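Local coordinates for protein isomaltodextranase (Arthrobacter globiformis, PDB 5AWO) that hydrolyses (1->6)-alpha-D-glucosidic linkages in polysaccharides such as dextran, removing successive isomaltose units from the non-reducing chain ends, at residues A[403-408]-A[465-470]; A[429-434]-A[473-478]. All coordinates share one frame; numbering follows the deposited sequence.

Contact 1: A[403-408]-A[465-470]; sequences GSWGVA and VTPPKM
In the antiparallel beta sandwich that follows the catalytic barrel of this family 27 glycoside hydrolase, strand 405-410 pairs with strand 460-466, and the pairing ends at Trp-405 and Val-465. These two form an antiparallel hydrogen-bonded pair. Trp-405 N donates a hydrogen bond to Val-465 O at 2.8 Å, approaching in the carbonyl plane, while the straighter return bond, Val-465 N to Trp-405 O (2.9 Å, 169° at the hydrogen), comes from above the plane of its acceptor. Both side chains leave the same sheet face, with Trp-405 CB and Val-465 CB 4.2 Å apart. Trp-405 sets CG beside its backbone N and anti to its carbonyl carbon (chi1 -65°); the second torsion, turning the ring, then puts the pyrrole edge of the indole, at CD1, toward Pro-467. Phe-480 meets the indole edge-to-face. Val-465 holds CG1 anti to its backbone N, which leaves CG2 to meet Val-407 CG2 at 3.7 Å, the two side chains crossing obliquely. Ser-404 takes the crowded rotamer, with OG between N and the carbonyl carbon (chi1 63°); OG bonds to Asp-402 and Arg-464, while CB sits 3.4 Å from Val-465 O. At Gly-403 the backbone angles would press a CB against the preceding carbonyl O, which accounts for the glycine. Beyond the last strand pair, the Pro-467 and Trp-405 side chains cross at about a right angle: Pro-467 CD stands at the indole edge, 4.1 Å from Trp-405 CD1, and also 3.8 Å from Gly-403 O.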
ATOM      1  N   GLY A 403       0.363 -19.197   6.386  1.00 19.55           N
ATOM      2  CA  GLY A 403       0.685 -20.043   5.279  1.00 18.98           C
ATOM      3  C   GLY A 403      -0.445 -20.292   4.270  1.00 17.65           C
ATOM      4  O   GLY A 403      -0.201 -20.833   3.198  1.00 19.28           O
ATOM      5  N   SER A 404      -1.669 -19.916   4.636  1.00 18.23           N
ATOM      6  CA  SER A 404      -2.786 -19.990   3.688  1.00 18.04           C
ATOM      7  C   SER A 404      -2.645 -18.882   2.648  1.00 17.63           C
ATOM      8  O   SER A 404      -1.782 -18.031   2.774  1.00 19.63           O
ATOM      9  CB  SER A 404      -4.127 -19.894   4.395  1.00 17.82           C
ATOM     10  OG  SER A 404      -4.323 -18.670   5.065  1.00 17.99           O
ATOM     11  N   TRP A 405      -3.514 -18.915   1.644  1.00 16.48           N
ATOM     12  CA  TRP A 405      -3.440 -17.983   0.527  1.00 16.59           C
ATOM     13  C   TRP A 405      -4.799 -17.396   0.189  1.00 17.08           C
ATOM     14  O   TRP A 405      -5.845 -18.025   0.381  1.00 16.77           O
ATOM     15  CB  TRP A 405      -2.964 -18.714  -0.713  1.00 16.50           C
ATOM     16  CG  TRP A 405      -1.539 -19.244  -0.632  1.00 17.32           C
ATOM     17  CD1 TRP A 405      -1.069 -20.282   0.153  1.00 18.84           C
ATOM     18  CD2 TRP A 405      -0.415 -18.757  -1.370  1.00 17.06           C
ATOM     19  NE1 TRP A 405       0.279 -20.440  -0.068  1.00 18.67           N
ATOM     20  CE2 TRP A 405       0.704 -19.517  -0.985  1.00 18.25           C
ATOM     21  CE3 TRP A 405      -0.232 -17.723  -2.308  1.00 17.90           C
ATOM     22  CZ2 TRP A 405       1.973 -19.301  -1.519  1.00 19.20           C
ATOM     23  CZ3 TRP A 405       1.045 -17.519  -2.843  1.00 18.13           C
ATOM     24  CH2 TRP A 405       2.122 -18.301  -2.441  1.00 18.77           C
ATOM     25  N   GLY A 406      -4.745 -16.194  -0.363  1.00 16.12           N
ATOM     26  CA  GLY A 406      -5.857 -15.627  -1.112  1.00 15.77           C
ATOM     27  C   GLY A 406      -5.522 -15.711  -2.596  1.00 15.73           C
ATOM     28  O   GLY A 406      -4.433 -15.298  -3.010  1.00 16.91           O
ATOM     29  N   VAL A 407      -6.443 -16.254  -3.402  1.00 14.46           N
ATOM     30  CA  VAL A 407      -6.258 -16.377  -4.839  1.00 15.65           C
ATOM     31  C   VAL A 407      -7.459 -15.726  -5.529  1.00 15.02           C
ATOM     32  O   VAL A 407      -8.606 -16.065  -5.211  1.00 15.08           O
ATOM     33  CB  VAL A 407      -6.134 -17.868  -5.265  1.00 17.06           C
ATOM     34  CG1 VAL A 407      -6.053 -18.015  -6.774  1.00 18.15           C
ATOM     35  CG2 VAL A 407      -4.951 -18.531  -4.552  1.00 18.33           C
ATOM     36  N   ALA A 408      -7.202 -14.807  -6.466  1.00 13.77           N
ATOM     37  CA  ALA A 408      -8.290 -14.085  -7.175  1.00 13.82           C
ATOM     38  C   ALA A 408      -8.103 -14.163  -8.673  1.00 13.98           C
ATOM     39  O   ALA A 408      -7.000 -14.022  -9.193  1.00 14.57           O
ATOM     40  CB  ALA A 408      -8.347 -12.650  -6.703  1.00 14.21           C
ATOM     41  N   VAL A 465      -7.215 -20.526  -0.021  1.00 16.54           N
ATOM     42  CA  VAL A 465      -6.547 -21.789  -0.251  1.00 17.35           C
ATOM     43  C   VAL A 465      -5.669 -22.120   0.959  1.00 17.05           C
ATOM     44  O   VAL A 465      -4.855 -21.313   1.410  1.00 17.16           O
ATOM     45  CB  VAL A 465      -5.701 -21.744  -1.531  1.00 17.55           C
ATOM     46  CG1 VAL A 465      -5.006 -23.085  -1.762  1.00 17.88           C
ATOM     47  CG2 VAL A 465      -6.569 -21.349  -2.733  1.00 17.88           C
ATOM     48  N   THR A 466      -5.921 -23.301   1.528  1.00 17.95           N
ATOM     49  CA  THR A 466      -5.286 -23.694   2.779  1.00 19.42           C
ATOM     50  C   THR A 466      -4.519 -25.011   2.586  1.00 20.70           C
ATOM     51  O   THR A 466      -5.117 -26.101   2.604  1.00 21.61           O
ATOM     52  CB  THR A 466      -6.329 -23.847   3.904  1.00 20.14           C
ATOM     53  OG1 THR A 466      -7.164 -22.673   3.983  1.00 19.99           O
ATOM     54  CG2 THR A 466      -5.663 -24.041   5.264  1.00 21.23           C
ATOM     55  N   PRO A 467      -3.198 -24.918   2.367  1.00 21.36           N
ATOM     56  CA  PRO A 467      -2.348 -26.107   2.295  1.00 21.51           C
ATOM     57  C   PRO A 467      -2.434 -26.914   3.586  1.00 21.96           C
ATOM     58  O   PRO A 467      -2.464 -26.329   4.662  1.00 23.92           O
ATOM     59  CB  PRO A 467      -0.942 -25.512   2.148  1.00 22.19           C
ATOM     60  CG  PRO A 467      -1.181 -24.219   1.428  1.00 21.48           C
ATOM     61  CD  PRO A 467      -2.440 -23.699   2.038  1.00 20.63           C
ATOM     62  N   PRO A 468      -2.489 -28.248   3.461  1.00 25.15           N
ATOM     63  CA  PRO A 468      -2.262 -29.077   4.651  1.00 27.99           C
ATOM     64  C   PRO A 468      -0.798 -28.977   5.070  1.00 29.91           C
ATOM     65  O   PRO A 468       0.067 -28.722   4.228  1.00 31.66           O
ATOM     66  CB  PRO A 468      -2.614 -30.489   4.168  1.00 29.21           C
ATOM     67  CG  PRO A 468      -2.371 -30.477   2.718  1.00 28.45           C
ATOM     68  CD  PRO A 468      -2.567 -29.048   2.234  1.00 27.13           C
ATOM     69  N   LYS A 469      -0.526 -29.143   6.359  1.00 32.22           N
ATOM     70  CA  LYS A 469       0.845 -29.082   6.874  1.00 35.42           C
ATOM     71  C   LYS A 469       1.256 -30.417   7.492  1.00 40.47           C
ATOM     72  O   LYS A 469       0.678 -30.837   8.486  1.00 42.50           O
ATOM     73  CB  LYS A 469       0.957 -27.979   7.922  1.00 34.77           C
ATOM     74  CG  LYS A 469       0.700 -26.587   7.363  1.00 33.71           C
ATOM     75  CD  LYS A 469       0.750 -25.546   8.448  1.00 32.59           C
ATOM     76  CE  LYS A 469       0.521 -24.153   7.887  1.00 32.17           C
ATOM     77  NZ  LYS A 469       0.841 -23.113   8.899  1.00 31.91           N
ATOM     78  N   MET A 470       2.228 -31.084   6.879  1.00 48.76           N
ATOM     79  CA  MET A 470       2.889 -32.232   7.503  1.00 54.98           C
ATOM     80  C   MET A 470       3.830 -31.696   8.576  1.00 56.72           C
ATOM     81  O   MET A 470       4.645 -30.815   8.300  1.00 58.39           O
ATOM     82  CB  MET A 470       3.697 -33.029   6.479  1.00 59.54           C
ATOM     83  CG  MET A 470       2.883 -33.905   5.541  1.00 64.58           C
ATOM     84  SD  MET A 470       3.949 -34.758   4.357  1.00 72.91           S
ATOM     85  CE  MET A 470       2.727 -35.465   3.252  1.00 71.88           C
TER

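Contact 2: A[429-434]-A[473-478]; sequences GLATGG and TTRYPA
An interface between the beta sandwich that follows the catalytic barrel and the carbohydrate-binding module is formed here: the loop joining strands 418-423 and 434-438 of the sandwich rests against strand 473-477, which pairs with strand 601-609 of the module. Arg-475 and Pro-477 point toward the loop, whereas Thr-474 and Tyr-476 point away, as strand alternation requires. The side chain of Arg-475 runs extended through its first two torsions, CG anti to the backbone N, and then bends at chi3 (-66°), which brings the guanidinium round to the Gly-429 carbonyl. Arg-475 NH1 donates to Gly-429 O at 3.1 Å in a nearly straight bond (167° at the hydrogen). The acceptor lies in the guanidinium plane, but seen from the carbonyl the donor stands above the plane (35° out of it). The bend also lays Arg-475 CD against the same oxygen, 3.4 Å from Gly-429 O. Ala-431 adds its methyl, CB being 4.0 Å from Arg-475 NH2. A second, apolar touch lies alongside: Leu-430, with CG beside its backbone N, brings CD2 to 3.9 Å from Pro-477 CG, the two side chains crossing at about a right angle. Within the module, Glu-607 takes Arg-475 NE in a salt bridge and Trp-605 meets the guanidinium in a cation-pi contact, so the group is oriented from its own side of the interface. An alanine here, lacking the guanidinium that meets Gly-429 O, Glu-607 and Trp-605, would probably loosen the hold of the strand on the loop. The loop thus supplies a neutral carbonyl to a charge probably balanced in part by Glu-607: across these two segments Arg-475 works through a directed hydrogen bond, while its ionic partner belongs to its own module.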
ATOM      1  N   GLY A 429       4.126 -22.572  -6.549  1.00 20.56           N
ATOM      2  CA  GLY A 429       5.398 -23.209  -6.139  1.00 20.58           C
ATOM      3  C   GLY A 429       5.259 -24.037  -4.876  1.00 21.20           C
ATOM      4  O   GLY A 429       6.193 -24.127  -4.081  1.00 21.21           O
ATOM      5  N   LEU A 430       4.084 -24.615  -4.666  1.00 20.80           N
ATOM      6  CA  LEU A 430       3.816 -25.462  -3.500  1.00 22.05           C
ATOM      7  C   LEU A 430       3.893 -26.932  -3.884  1.00 22.77           C
ATOM      8  O   LEU A 430       3.688 -27.291  -5.036  1.00 22.06           O
ATOM      9  CB  LEU A 430       2.433 -25.175  -2.937  1.00 22.15           C
ATOM     10  CG  LEU A 430       2.105 -23.711  -2.692  1.00 22.00           C
ATOM     11  CD1 LEU A 430       0.688 -23.639  -2.159  1.00 22.14           C
ATOM     12  CD2 LEU A 430       3.108 -23.077  -1.745  1.00 21.26           C
ATOM     13  N   ALA A 431       4.180 -27.775  -2.893  1.00 24.09           N
ATOM     14  CA  ALA A 431       4.293 -29.217  -3.099  1.00 26.61           C
ATOM     15  C   ALA A 431       3.059 -29.970  -2.562  1.00 28.28           C
ATOM     16  O   ALA A 431       2.961 -31.191  -2.729  1.00 31.44           O
ATOM     17  CB  ALA A 431       5.552 -29.729  -2.407  1.00 26.44           C
ATOM     18  N   THR A 432       2.138 -29.237  -1.927  1.00 26.65           N
ATOM     19  CA  THR A 432       1.091 -29.784  -1.048  1.00 27.25           C
ATOM     20  C   THR A 432      -0.351 -29.760  -1.557  1.00 27.23           C
ATOM     21  O   THR A 432      -1.219 -30.379  -0.954  1.00 27.37           O
ATOM     22  CB  THR A 432       0.994 -28.954   0.246  1.00 27.78           C
ATOM     23  OG1 THR A 432       0.771 -27.566  -0.079  1.00 27.36           O
ATOM     24  CG2 THR A 432       2.263 -29.078   1.068  1.00 29.13           C
ATOM     25  N   GLY A 433      -0.627 -28.983  -2.596  1.00 26.00           N
ATOM     26  CA  GLY A 433      -2.043 -28.641  -2.891  1.00 23.03           C
ATOM     27  C   GLY A 433      -2.644 -27.879  -1.727  1.00 23.32           C
ATOM     28  O   GLY A 433      -1.927 -27.331  -0.881  1.00 23.45           O
ATOM     29  N   GLY A 434      -3.975 -27.774  -1.695  1.00 19.85           N
ATOM     30  CA  GLY A 434      -4.630 -27.115  -0.594  1.00 20.44           C
ATOM     31  C   GLY A 434      -6.135 -27.221  -0.653  1.00 18.03           C
ATOM     32  O   GLY A 434      -6.691 -27.489  -1.719  1.00 18.58           O
ATOM     33  N   THR A 473       5.032 -28.094   8.667  1.00 35.83           N
ATOM     34  CA  THR A 473       5.860 -27.528   7.599  1.00 35.65           C
ATOM     35  C   THR A 473       5.064 -26.522   6.759  1.00 33.00           C
ATOM     36  O   THR A 473       4.097 -26.889   6.099  1.00 33.25           O
ATOM     37  CB  THR A 473       6.422 -28.612   6.676  1.00 37.96           C
ATOM     38  OG1 THR A 473       7.307 -29.460   7.422  1.00 38.53           O
ATOM     39  CG2 THR A 473       7.197 -28.001   5.519  1.00 37.62           C
ATOM     40  N   THR A 474       5.518 -25.275   6.772  1.00 30.12           N
ATOM     41  CA  THR A 474       4.875 -24.196   6.013  1.00 28.22           C
ATOM     42  C   THR A 474       5.875 -23.621   5.009  1.00 27.62           C
ATOM     43  O   THR A 474       6.919 -23.094   5.421  1.00 29.03           O
ATOM     44  CB  THR A 474       4.422 -23.081   6.950  1.00 29.10           C
ATOM     45  OG1 THR A 474       3.692 -23.635   8.055  1.00 29.95           O
ATOM     46  CG2 THR A 474       3.534 -22.077   6.206  1.00 28.30           C
ATOM     47  N   ARG A 475       5.540 -23.693   3.717  1.00 24.42           N
ATOM     48  CA  ARG A 475       6.371 -23.111   2.659  1.00 23.26           C
ATOM     49  C   ARG A 475       5.870 -21.709   2.238  1.00 22.77           C
ATOM     50  O   ARG A 475       4.695 -21.545   1.914  1.00 22.48           O
ATOM     51  CB  ARG A 475       6.427 -24.006   1.422  1.00 23.77           C
ATOM     52  CG  ARG A 475       7.280 -23.457   0.287  1.00 23.95           C
ATOM     53  CD  ARG A 475       7.328 -24.315  -0.931  1.00 24.14           C
ATOM     54  NE  ARG A 475       7.997 -25.600  -0.662  1.00 24.13           N
ATOM     55  CZ  ARG A 475       8.200 -26.545  -1.574  1.00 25.54           C
ATOM     56  NH1 ARG A 475       7.789 -26.416  -2.837  1.00 24.72           N
ATOM     57  NH2 ARG A 475       8.811 -27.682  -1.204  1.00 25.96           N
ATOM     58  N   TYR A 476       6.808 -20.771   2.176  1.00 21.60           N
ATOM     59  CA  TYR A 476       6.607 -19.396   1.696  1.00 20.84           C
ATOM     60  C   TYR A 476       7.438 -19.153   0.444  1.00 20.95           C
ATOM     61  O   TYR A 476       8.644 -18.936   0.534  1.00 20.74           O
ATOM     62  CB  TYR A 476       7.008 -18.404   2.773  1.00 20.44           C
ATOM     63  CG  TYR A 476       6.253 -18.576   4.047  1.00 21.17           C
ATOM     64  CD1 TYR A 476       6.632 -19.540   4.977  1.00 22.50           C
ATOM     65  CD2 TYR A 476       5.111 -17.816   4.324  1.00 20.25           C
ATOM     66  CE1 TYR A 476       5.934 -19.699   6.158  1.00 22.81           C
ATOM     67  CE2 TYR A 476       4.406 -17.965   5.503  1.00 22.08           C
ATOM     68  CZ  TYR A 476       4.801 -18.926   6.418  1.00 23.96           C
ATOM     69  OH  TYR A 476       4.081 -19.052   7.588  1.00 24.03           O
ATOM     70  N   PRO A 477       6.807 -19.162  -0.747  1.00 19.51           N
ATOM     71  CA  PRO A 477       7.501 -18.852  -1.983  1.00 19.14           C
ATOM     72  C   PRO A 477       8.005 -17.408  -2.056  1.00 20.58           C
ATOM     73  O   PRO A 477       7.268 -16.474  -1.756  1.00 19.62           O
ATOM     74  CB  PRO A 477       6.434 -19.090  -3.051  1.00 19.34           C
ATOM     75  CG  PRO A 477       5.523 -20.093  -2.424  1.00 19.49           C
ATOM     76  CD  PRO A 477       5.429 -19.626  -1.025  1.00 18.86           C
ATOM     77  N   ALA A 478       9.263 -17.216  -2.437  1.00 20.94           N
ATOM     78  CA  ALA A 478       9.846 -15.874  -2.437  1.00 20.15           C
ATOM     79  C   ALA A 478       9.229 -14.989  -3.514  1.00 20.03           C
ATOM     80  O   ALA A 478       9.153 -13.763  -3.336  1.00 18.38           O
ATOM     81  CB  ALA A 478      11.364 -15.957  -2.632  1.00 20.85           C
TER

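From the N terminus the segments come in the order 403-408, 429-434, 465-470, 473-478, so the two loops cross: contact 1 closes one over 56 intervening residues, contact 2 another over 38, neither containing helix. Contact 1 joins two neighbouring strands within the beta sandwich, whereas contact 2 ties a sandwich loop to the carbohydrate-binding module, and strands 460-466 and 473-477 are consecutive in the chain. Their centres lie about 8 Å apart, and they touch directly: Trp-405 CZ2 packs 3.5 Å from Pro-477 CD, Pro-467 CB lies 3.5 Å from Thr-432 OG1, and Lys-469 NZ, on the chain between those two strands, comes within 3.0 Å of Thr-474 OG1 on the second.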